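PDB 4EH1: flavohemoprotein from Vibrio cholerae O1 biovar El Tor, which probably converts nitric oxide to nitrate with O2 and NAD(P)H, this chain being its FAD- and NAD(P)H-binding reductase domain. Local coordinates for residues Gly41-Pro46 against Lys100-Ala105. Sequence-based numbering, arbitrary orientation.
Sequences GIEVTP and KLYAPA. With SO4 (sulfate ion), chain E.
Tyr102 OH donates a 2.7 Å hydrogen bond to Glu43 OE1, meeting the carboxylate from above its plane, which stands 61° from the ring. Glu43 CG lies anti to its backbone N (chi1 155°), and the side chain continues extended to the carboxylate. The same oxygen forms a salt bridge with Arg52, so a charged acceptor suits this buried place. Gly41 and Tyr102 make a hydrogen-bonded antiparallel pair: Tyr102 N to Gly41 O is 2.8 Å, the return bond from Gly41 N to Tyr102 O 3.2 Å. Glu43 N continues the ladder to Lys100 O at 2.9 Å, and beyond it a water accepts weakly from Lys100 N while donating to Glu43 O. Gly41, without a side chain, sits across from Tyr102, its O in plane at the ring's edge. On the sheet's other face Ile42 CD1 meets Leu101 CD1 at 4.1 Å, branched apolar ends suited to a core. Lys100 lays its CB and CG beside Glu43, its amine reaching Thr5. In the antiparallel barrel of this ferredoxin-reductase-type FAD-binding domain, strands 53-58 and 4-13 flank the pair; Ile42 touches Tyr57, probably an FAD-binding residue, Ile42 and Leu101 pack against strand 68-73, and Val44 against helix 84-92.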
loop_
_atom_site.group_PDB
_atom_site.type_symbol
_atom_site.label_atom_id
_atom_site.label_comp_id
_atom_site.label_asym_id
_atom_site.label_seq_id
_atom_site.Cartn_x
_atom_site.Cartn_y
_atom_site.Cartn_z
ATOM N N GLY A 41 4.029 12.814 -15.814
ATOM C CA GLY A 41 5.418 12.858 -15.415
ATOM C C GLY A 41 5.535 13.081 -13.918
ATOM O O GLY A 41 4.790 13.881 -13.335
ATOM N N ILE A 42 6.455 12.372 -13.281
ATOM C CA ILE A 42 6.731 12.602 -11.873
ATOM C C ILE A 42 8.166 13.112 -11.724
ATOM O O ILE A 42 9.084 12.579 -12.342
ATOM C CB ILE A 42 6.574 11.315 -11.048
ATOM C CG1 ILE A 42 5.109 10.824 -11.068
ATOM C CG2 ILE A 42 7.036 11.534 -9.604
ATOM C CD1 ILE A 42 4.136 11.700 -10.263
ATOM N N GLU A 43 8.362 14.131 -10.892
ATOM C CA GLU A 43 9.693 14.666 -10.665
ATOM C C GLU A 43 10.012 14.740 -9.184
ATOM O O GLU A 43 9.236 15.271 -8.385
ATOM C CB GLU A 43 9.829 16.046 -11.301
ATOM C CG GLU A 43 10.873 16.934 -10.687
ATOM C CD GLU A 43 10.814 18.344 -11.281
ATOM O OE1 GLU A 43 10.898 18.463 -12.524
ATOM O OE2 GLU A 43 10.658 19.327 -10.513
ATOM N N VAL A 44 11.167 14.203 -8.820
ATOM C CA VAL A 44 11.585 14.218 -7.428
ATOM C C VAL A 44 13.059 14.484 -7.352
ATOM O O VAL A 44 13.739 14.552 -8.377
ATOM C CB VAL A 44 11.318 12.868 -6.743
ATOM C CG1 VAL A 44 9.816 12.681 -6.489
ATOM C CG2 VAL A 44 11.871 11.717 -7.589
ATOM N N THR A 45 13.540 14.618 -6.122
ATOM C CA THR A 45 14.945 14.817 -5.822
ATOM C C THR A 45 15.321 13.748 -4.819
ATOM O O THR A 45 14.989 13.846 -3.637
ATOM C CB THR A 45 15.180 16.184 -5.188
ATOM O OG1 THR A 45 14.694 17.185 -6.082
ATOM C CG2 THR A 45 16.673 16.409 -4.913
ATOM N N PRO A 46 15.984 12.696 -5.296
ATOM C CA PRO A 46 16.305 11.552 -4.433
ATOM C C PRO A 46 17.275 11.893 -3.298
ATOM O O PRO A 46 17.944 12.933 -3.355
ATOM C CB PRO A 46 16.894 10.538 -5.416
ATOM C CG PRO A 46 16.191 10.888 -6.743
ATOM C CD PRO A 46 16.169 12.396 -6.728
ATOM N N LYS A 100 6.111 16.628 -7.572
ATOM C CA LYS A 100 5.817 17.529 -8.667
ATOM C C LYS A 100 5.405 16.690 -9.858
ATOM O O LYS A 100 6.072 15.702 -10.197
ATOM C CB LYS A 100 7.046 18.343 -9.000
ATOM C CG LYS A 100 7.673 19.000 -7.786
ATOM C CD LYS A 100 6.773 20.077 -7.203
ATOM C CE LYS A 100 7.033 20.260 -5.719
ATOM N NZ LYS A 100 6.266 21.411 -5.158
ATOM N N LEU A 101 4.315 17.094 -10.496
ATOM C CA LEU A 101 3.654 16.279 -11.500
ATOM C C LEU A 101 3.410 17.042 -12.804
ATOM O O LEU A 101 2.905 18.162 -12.786
ATOM C CB LEU A 101 2.307 15.799 -10.960
ATOM C CG LEU A 101 1.529 14.844 -11.862
ATOM C CD1 LEU A 101 0.774 13.831 -11.028
ATOM C CD2 LEU A 101 0.547 15.625 -12.770
ATOM N N TYR A 102 3.709 16.394 -13.929
ATOM C CA TYR A 102 3.552 17.008 -15.237
ATOM C C TYR A 102 2.346 16.408 -15.896
ATOM O O TYR A 102 2.029 15.265 -15.655
ATOM C CB TYR A 102 4.779 16.763 -16.100
ATOM C CG TYR A 102 5.950 17.544 -15.619
ATOM C CD1 TYR A 102 6.748 17.064 -14.580
ATOM C CD2 TYR A 102 6.261 18.777 -16.179
ATOM C CE1 TYR A 102 7.850 17.796 -14.117
ATOM C CE2 TYR A 102 7.366 19.509 -15.732
ATOM C CZ TYR A 102 8.150 19.009 -14.695
ATOM O OH TYR A 102 9.242 19.720 -14.248
ATOM N N ALA A 103 1.716 17.202 -16.748
ATOM C CA ALA A 103 0.390 16.958 -17.299
ATOM C C ALA A 103 0.372 15.770 -18.225
ATOM O O ALA A 103 1.386 15.427 -18.800
ATOM C CB ALA A 103 -0.048 18.209 -18.069
ATOM N N PRO A 104 -0.800 15.161 -18.419
ATOM C CA PRO A 104 -0.886 13.969 -19.267
ATOM C C PRO A 104 -0.435 14.176 -20.711
ATOM O O PRO A 104 -0.697 15.214 -21.298
ATOM C CB PRO A 104 -2.384 13.611 -19.217
ATOM C CG PRO A 104 -2.850 14.154 -17.887
ATOM C CD PRO A 104 -2.086 15.461 -17.758
ATOM N N ALA A 105 0.220 13.161 -21.273
ATOM C CA ALA A 105 0.722 13.189 -22.649
ATOM C C ALA A 105 0.797 11.757 -23.187
ATOM O O ALA A 105 0.523 10.793 -22.462
ATOM C CB ALA A 105 2.126 13.860 -22.708
HETATM S S SO4 E . 2.987 20.864 -17.005
HETATM O O1 SO4 E . 4.261 21.589 -16.996
HETATM O O2 SO4 E . 1.886 21.802 -16.916
HETATM O O3 SO4 E . 2.849 20.066 -18.221
HETATM O O4 SO4 E . 2.861 19.999 -15.842
HETATM O O HOH W 1 9.048 16.364 -6.012
#